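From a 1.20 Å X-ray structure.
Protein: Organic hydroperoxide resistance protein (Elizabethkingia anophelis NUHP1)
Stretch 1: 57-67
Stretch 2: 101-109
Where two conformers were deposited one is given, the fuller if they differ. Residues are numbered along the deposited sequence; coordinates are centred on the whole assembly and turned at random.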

# COMPACT_ATOMS: atom_id res chain seq x y z
N LEU B 57 -5.15 -4.12 1.60
CA LEU B 57 -4.73 -3.32 0.45
C LEU B 57 -3.21 -3.29 0.34
O LEU B 57 -2.67 -3.28 -0.77
CB LEU B 57 -5.31 -1.90 0.56
CG LEU B 57 -6.81 -1.81 0.28
CD1 LEU B 57 -7.38 -0.48 0.82
CD2 LEU B 57 -7.11 -1.99 -1.18
N PHE B 58 -2.51 -3.26 1.47
CA PHE B 58 -1.06 -3.30 1.44
C PHE B 58 -0.53 -4.63 0.92
O PHE B 58 0.41 -4.67 0.12
CB PHE B 58 -0.48 -3.00 2.83
CG PHE B 58 0.98 -2.61 2.78
CD1 PHE B 58 1.38 -1.38 2.24
CD2 PHE B 58 1.96 -3.44 3.28
CE1 PHE B 58 2.73 -1.02 2.16
CE2 PHE B 58 3.31 -3.06 3.20
CZ PHE B 58 3.67 -1.85 2.67
N ALA B 59 -1.14 -5.74 1.36
CA ALA B 59 -0.75 -7.06 0.85
C ALA B 59 -1.01 -7.15 -0.65
O ALA B 59 -0.17 -7.66 -1.41
CB ALA B 59 -1.53 -8.14 1.58
N ALA B 60 -2.18 -6.68 -1.10
CA ALA B 60 -2.52 -6.72 -2.52
C ALA B 60 -1.56 -5.85 -3.33
O ALA B 60 -1.02 -6.28 -4.37
CB ALA B 60 -3.96 -6.27 -2.70
N GLY B 61 -1.32 -4.63 -2.85
CA GLY B 61 -0.43 -3.73 -3.57
C GLY B 61 1.00 -4.23 -3.60
O GLY B 61 1.68 -4.10 -4.62
N TYR B 62 1.50 -4.75 -2.47
CA TYR B 62 2.89 -5.18 -2.44
C TYR B 62 3.09 -6.41 -3.34
O TYR B 62 4.06 -6.50 -4.11
CB TYR B 62 3.33 -5.46 -1.00
CG TYR B 62 4.82 -5.31 -0.73
CD1 TYR B 62 5.27 -5.05 0.58
CD2 TYR B 62 5.79 -5.45 -1.74
CE1 TYR B 62 6.62 -4.91 0.86
CE2 TYR B 62 7.15 -5.29 -1.46
CZ TYR B 62 7.55 -5.05 -0.16
OH TYR B 62 8.89 -4.94 0.17
N SER B 63 2.19 -7.39 -3.24
CA SER B 63 2.31 -8.56 -4.11
C SER B 63 2.29 -8.16 -5.57
O SER B 63 3.11 -8.65 -6.35
CB SER B 63 1.24 -9.60 -3.79
OG SER B 63 -0.05 -9.15 -4.09
N ALA B 64 1.41 -7.23 -5.95
CA ALA B 64 1.37 -6.77 -7.34
C ALA B 64 2.61 -5.96 -7.72
O ALA B 64 3.14 -6.12 -8.83
CB ALA B 64 0.10 -5.95 -7.55
N CYS B 65 3.08 -5.07 -6.84
CA CYS B 65 4.28 -4.30 -7.12
C CYS B 65 5.46 -5.23 -7.34
O CYS B 65 6.24 -5.09 -8.30
CB CYS B 65 4.55 -3.38 -5.90
SG CYS B 65 6.03 -2.31 -6.12
N PHE B 66 5.62 -6.20 -6.45
CA PHE B 66 6.78 -7.07 -6.55
C PHE B 66 6.69 -7.94 -7.80
O PHE B 66 7.69 -8.13 -8.51
CB PHE B 66 6.95 -7.86 -5.26
CG PHE B 66 8.32 -8.46 -5.14
CD1 PHE B 66 9.34 -7.76 -4.50
CD2 PHE B 66 8.62 -9.69 -5.70
CE1 PHE B 66 10.60 -8.28 -4.38
CE2 PHE B 66 9.90 -10.20 -5.60
CZ PHE B 66 10.90 -9.49 -4.94
N ASP B 67 5.51 -8.51 -8.09
CA ASP B 67 5.37 -9.31 -9.30
C ASP B 67 5.61 -8.48 -10.56
O ASP B 67 6.26 -8.96 -11.50
CB ASP B 67 3.99 -9.97 -9.37
CG ASP B 67 3.99 -11.11 -10.39
OD1 ASP B 67 4.79 -12.04 -10.22
OD2 ASP B 67 3.23 -11.03 -11.39
N GLY B 101 2.26 -0.80 13.67
CA GLY B 101 3.25 -1.03 12.64
C GLY B 101 2.96 -2.32 11.90
O GLY B 101 2.21 -3.18 12.34
N LEU B 102 3.59 -2.45 10.74
CA LEU B 102 3.43 -3.61 9.87
C LEU B 102 4.65 -4.53 9.90
O LEU B 102 5.76 -4.14 10.25
CB LEU B 102 3.20 -3.18 8.42
CG LEU B 102 1.98 -2.27 8.17
CD1 LEU B 102 1.85 -1.96 6.67
CD2 LEU B 102 0.73 -2.90 8.74
N GLU B 103 4.42 -5.78 9.49
CA GLU B 103 5.48 -6.73 9.16
C GLU B 103 5.04 -7.45 7.90
O GLU B 103 3.83 -7.57 7.63
CB GLU B 103 5.72 -7.73 10.29
CG GLU B 103 4.49 -8.53 10.63
CD GLU B 103 4.64 -9.38 11.87
OE1 GLU B 103 5.67 -9.21 12.58
OE2 GLU B 103 3.72 -10.21 12.11
N VAL B 104 6.00 -7.89 7.07
CA VAL B 104 5.66 -8.45 5.77
C VAL B 104 6.51 -9.67 5.48
O VAL B 104 7.73 -9.66 5.71
CB VAL B 104 5.90 -7.43 4.62
CG1 VAL B 104 5.48 -8.01 3.28
CG2 VAL B 104 5.15 -6.11 4.87
N GLU B 105 5.88 -10.71 4.97
CA GLU B 105 6.55 -11.88 4.39
C GLU B 105 6.19 -11.92 2.92
O GLU B 105 5.00 -11.97 2.59
CB GLU B 105 6.05 -13.16 5.06
CG GLU B 105 6.76 -14.47 4.68
CD GLU B 105 6.29 -15.64 5.55
OE1 GLU B 105 5.89 -16.70 5.01
OE2 GLU B 105 6.32 -15.49 6.79
N LEU B 106 7.20 -11.94 2.05
CA LEU B 106 7.00 -11.98 0.61
C LEU B 106 7.60 -13.26 0.08
O LEU B 106 8.71 -13.65 0.48
CB LEU B 106 7.80 -10.92 -0.12
CG LEU B 106 7.54 -9.45 -0.02
CD1 LEU B 106 8.48 -8.71 -0.97
CD2 LEU B 106 6.11 -9.15 -0.40
N HIS B 107 6.90 -13.93 -0.82
CA HIS B 107 7.45 -15.12 -1.43
C HIS B 107 7.16 -15.08 -2.92
O HIS B 107 6.03 -14.82 -3.34
CB HIS B 107 6.81 -16.37 -0.87
CG HIS B 107 7.38 -17.60 -1.48
ND1 HIS B 107 8.59 -18.15 -1.06
CD2 HIS B 107 6.98 -18.34 -2.54
CE1 HIS B 107 8.87 -19.20 -1.80
NE2 HIS B 107 7.91 -19.35 -2.71
N ALA B 108 8.19 -15.30 -3.74
CA ALA B 108 8.04 -15.35 -5.19
C ALA B 108 8.29 -16.76 -5.67
O ALA B 108 9.20 -17.44 -5.17
CB ALA B 108 9.02 -14.41 -5.90
N ASN B 109 7.52 -17.17 -6.67
CA ASN B 109 7.78 -18.42 -7.37
C ASN B 109 8.05 -18.14 -8.84
O ASN B 109 7.26 -17.46 -9.50
CB ASN B 109 6.63 -19.41 -7.24
CG ASN B 109 7.00 -20.75 -7.84
OD1 ASN B 109 7.79 -21.49 -7.26
ND2 ASN B 109 6.47 -21.06 -9.00

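Residues 57-67 form part of a helix that lies across the strand 101-109, the two running in roughly the same direction at 37°, with axes 9.8 Å apart at their closest. No hydrogen bond joins them. The helix backbone is bonded within itself through i to i+4 bonds, such as Tyr62 N to Phe58 O at 2.8 Å, and the contacts across the interface are between apolar side-chain atoms. The two stretches together bury 324 Å², nearly all of it at residues with apolar contacts. Two periodicities are matched: every fourth helix residue, Phe58, Tyr62 and Phe66, points toward the strand, while alternation along the strand turns Leu102, Val104, Leu106 and Ala108 toward the helix.

Phe58, in the t rotamer, sets one ring face against Leu102, whose CD1 lies 4.0 Å from the ring centroid in a CH-pi contact. Val104 meets the same ring at its edge, CG2 lying 3.9 Å from Phe58 CE2. Gly61, by contrast, is out of the strand's reach.

Tyr62, also t, receives Leu106 over one face: CD2 sits 4.0 Å from the ring centroid, only 11° off the normal, a good fit between a methyl group and a flat pi surface. Val104 CG1 approaches Tyr62 CD1 at 4.0 Å, so this branched residue touches two successive aromatic rings, with CG2 close to Phe58 and CG1 closest to Tyr62. The ring carbons serve the apolar contact while the polar OH is hydrogen-bonded elsewhere in the structure.

Ser63 points sideways, and its OG lies 3.1 Å from Ala59 O and 3.0 Å from Ala60 O, keeping its polar group close to the helix backbone.

Phe66 repeats the t rotamer and completes the row. Its CD1 is 3.8 Å from Leu106 CD1, and its CE2 is 4.3 Å from Ala108 CB. Leu106 thus bridges Tyr62 and Phe66 and has the largest covered area of any residue here, whereas the small Ala108 offers a single methyl.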